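Local atomic coordinates of lytic chitin monooxygenase (Enterococcus faecalis, PDB entry 4A02), a protein that cleaves glycosidic bonds of crystalline alpha- and beta-chitin oxidatively with a copper cofactor, releasing oxidized chitooligosaccharides. Residues A[60-63]-A[64-67]. Residues are numbered along the deposited sequence; the frame is centred on the assembly and turned at random.
Sequences EQTA and TRWH
E60 OE1 is gripped by two nitrogens of R65, NE and NH2, each 3.0 Å away, in a side-on salt bridge that spends both N-H groups on one oxygen of a carboxylate well suited to meet a guanidinium. The oxygen lies almost in the guanidinium plane, but the two groups are turned 63° apart, so NE arrives on the anti side of the carboxylate while NH2 comes from well above its plane. With chi1 at -173°, R65 CG lies 3.4 Å above the W66 ring plane, over its centre; the bend at chi2 then sends CD and the guanidinium on toward E60, where W66 CH2 approaches one guanidinium face near the rim. Arginine suits this place by joining a flat, charged end to an aliphatic stem that can pack on an indole. Tryptophan offers that broad face and, at its edge, NE1, which donates to E60 O (2.9 Å), close to the ring plane though above the carbonyl plane. Residues 62-65 form a type I beta-turn, and T62's short hydroxyl reaches its backbone: OG1 (chi1 79°) accepts from T64 N at 3.2 Å. R65 N makes a weak, long bond to T62 O (3.5 Å); separately, a water bridges W66 N and T62 O. This turn belongs to the long loop between strands 36-38 and 69-71, away from the copper histidines. R10 makes a cation-pi contact with W66. The carboxylate offsets the arginine's charge, and the T23 and N24 carbonyls take further N-H groups, which probably fixes the guanidinium's orientation.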
ATOM      1  N   GLU A  60       1.994   4.585  12.625  1.00  6.28           N
ATOM      2  CA  GLU A  60       2.596   5.838  13.050  1.00  5.91           C
ATOM      3  C   GLU A  60       2.687   6.755  11.829  1.00  5.74           C
ATOM      4  O   GLU A  60       2.796   6.317  10.695  1.00  6.11           O
ATOM      5  CB  GLU A  60       3.963   5.547  13.690  1.00  6.35           C
ATOM      6  CG  GLU A  60       3.751   4.778  14.991  1.00  6.83           C
ATOM      7  CD  GLU A  60       4.992   4.325  15.710  1.00  7.13           C
ATOM      8  OE1 GLU A  60       6.085   4.864  15.428  1.00  8.48           O
ATOM      9  OE2 GLU A  60       4.838   3.443  16.599  1.00  7.67           O
ATOM     10  N   GLN A  61       2.607   8.064  12.086  1.00  6.61           N
ATOM     11  CA  GLN A  61       2.517   9.011  10.974  1.00  6.31           C
ATOM     12  C   GLN A  61       3.084  10.361  11.404  1.00  6.65           C
ATOM     13  O   GLN A  61       2.487  11.077  12.212  1.00  7.38           O
ATOM     14  CB  GLN A  61       1.062   9.144  10.510  1.00  6.61           C
ATOM     15  CG  GLN A  61       0.891   9.914   9.217  1.00  6.91           C
ATOM     16  CD  GLN A  61       1.721   9.368   8.082  1.00  6.40           C
ATOM     17  OE1 GLN A  61       1.498   8.234   7.642  1.00  7.05           O
ATOM     18  NE2 GLN A  61       2.668  10.149   7.570  1.00  6.66           N
ATOM     19  N   THR A  62       4.262  10.665  10.877  1.00  6.62           N
ATOM     20  CA  THR A  62       4.871  11.981  10.982  1.00  7.25           C
ATOM     21  C   THR A  62       5.438  12.309   9.614  1.00  7.30           C
ATOM     22  O   THR A  62       5.614  11.435   8.767  1.00  7.41           O
ATOM     23  CB  THR A  62       5.989  12.102  12.049  1.00  8.01           C
ATOM     24  OG1 THR A  62       7.150  11.525  11.479  1.00  8.45           O
ATOM     25  CG2 THR A  62       5.643  11.395  13.335  1.00  9.69           C
ATOM     26  N   ALA A  63       5.804  13.580   9.426  1.00  7.91           N
ATOM     27  CA  ALA A  63       6.384  13.973   8.150  1.00  8.41           C
ATOM     28  C   ALA A  63       7.725  13.346   7.875  1.00  7.82           C
ATOM     29  O   ALA A  63       8.137  13.293   6.696  1.00  9.19           O
ATOM     30  CB  ALA A  63       6.543  15.515   8.140  1.00 10.95           C
ATOM     31  N   THR A  64       8.439  12.882   8.854  1.00  7.97           N
ATOM     32  CA  THR A  64       9.773  12.330   8.712  1.00  8.45           C
ATOM     33  C   THR A  64       9.861  10.832   9.044  1.00  7.65           C
ATOM     34  O   THR A  64      10.954  10.264   8.943  1.00 10.26           O
ATOM     35  CB  THR A  64      10.795  13.096   9.535  1.00 10.93           C
ATOM     36  OG1 THR A  64      10.451  13.049  10.891  1.00 13.10           O
ATOM     37  CG2 THR A  64      10.829  14.557   9.052  1.00 14.46           C
ATOM     38  N   ARG A  65       8.771  10.177   9.402  1.00  6.80           N
ATOM     39  CA  ARG A  65       8.830   8.822   9.889  1.00  6.77           C
ATOM     40  C   ARG A  65       9.282   7.811   8.835  1.00  6.40           C
ATOM     41  O   ARG A  65       9.917   6.820   9.175  1.00  8.45           O
ATOM     42  CB  ARG A  65       7.451   8.422  10.428  1.00  7.27           C
ATOM     43  CG  ARG A  65       7.333   7.092  11.123  1.00  7.80           C
ATOM     44  CD  ARG A  65       8.085   7.039  12.462  1.00  7.62           C
ATOM     45  NE  ARG A  65       7.787   5.777  13.152  1.00  8.24           N
ATOM     46  CZ  ARG A  65       8.296   4.603  12.781  1.00  9.01           C
ATOM     47  NH1 ARG A  65       9.275   4.545  11.916  1.00 11.93           N
ATOM     48  NH2 ARG A  65       7.843   3.549  13.335  1.00 10.41           N
ATOM     49  N   TRP A  66       8.859   8.012   7.585  1.00  5.84           N
ATOM     50  CA  TRP A  66       8.936   6.993   6.564  1.00  5.55           C
ATOM     51  C   TRP A  66       9.728   7.463   5.363  1.00  5.58           C
ATOM     52  O   TRP A  66       9.709   8.637   4.978  1.00  6.48           O
ATOM     53  CB  TRP A  66       7.514   6.604   6.102  1.00  5.52           C
ATOM     54  CG  TRP A  66       6.608   6.216   7.192  1.00  5.50           C
ATOM     55  CD1 TRP A  66       5.457   6.817   7.586  1.00  5.88           C
ATOM     56  CD2 TRP A  66       6.767   5.085   8.103  1.00  5.45           C
ATOM     57  NE1 TRP A  66       4.873   6.169   8.646  1.00  6.02           N
ATOM     58  CE2 TRP A  66       5.671   5.094   8.980  1.00  5.61           C
ATOM     59  CE3 TRP A  66       7.753   4.091   8.252  1.00  5.91           C
ATOM     60  CZ2 TRP A  66       5.506   4.139   9.986  1.00  6.23           C
ATOM     61  CZ3 TRP A  66       7.582   3.162   9.237  1.00  6.51           C
ATOM     62  CH2 TRP A  66       6.489   3.186  10.089  1.00  6.45           C
ATOM     63  N   HIS A  67      10.410   6.506   4.698  1.00  5.90           N
ATOM     64  CA  HIS A  67      11.122   6.795   3.462  1.00  5.71           C
ATOM     65  C   HIS A  67      10.119   6.955   2.305  1.00  5.76           C
ATOM     66  O   HIS A  67       9.191   6.169   2.160  1.00  7.19           O
ATOM     67  CB  HIS A  67      12.100   5.654   3.145  1.00  6.74           C
ATOM     68  CG  HIS A  67      13.291   5.688   4.016  1.00  7.80           C
ATOM     69  ND1 HIS A  67      13.239   5.243   5.331  1.00  8.65           N
ATOM     70  CD2 HIS A  67      14.537   6.114   3.826  1.00 11.88           C
ATOM     71  CE1 HIS A  67      14.429   5.395   5.876  1.00 10.47           C
ATOM     72  NE2 HIS A  67      15.240   5.942   5.003  1.00 12.71           N
TER
HETATM   73  O   HOH W   1       6.936  10.114   6.689  1.00  7.30           O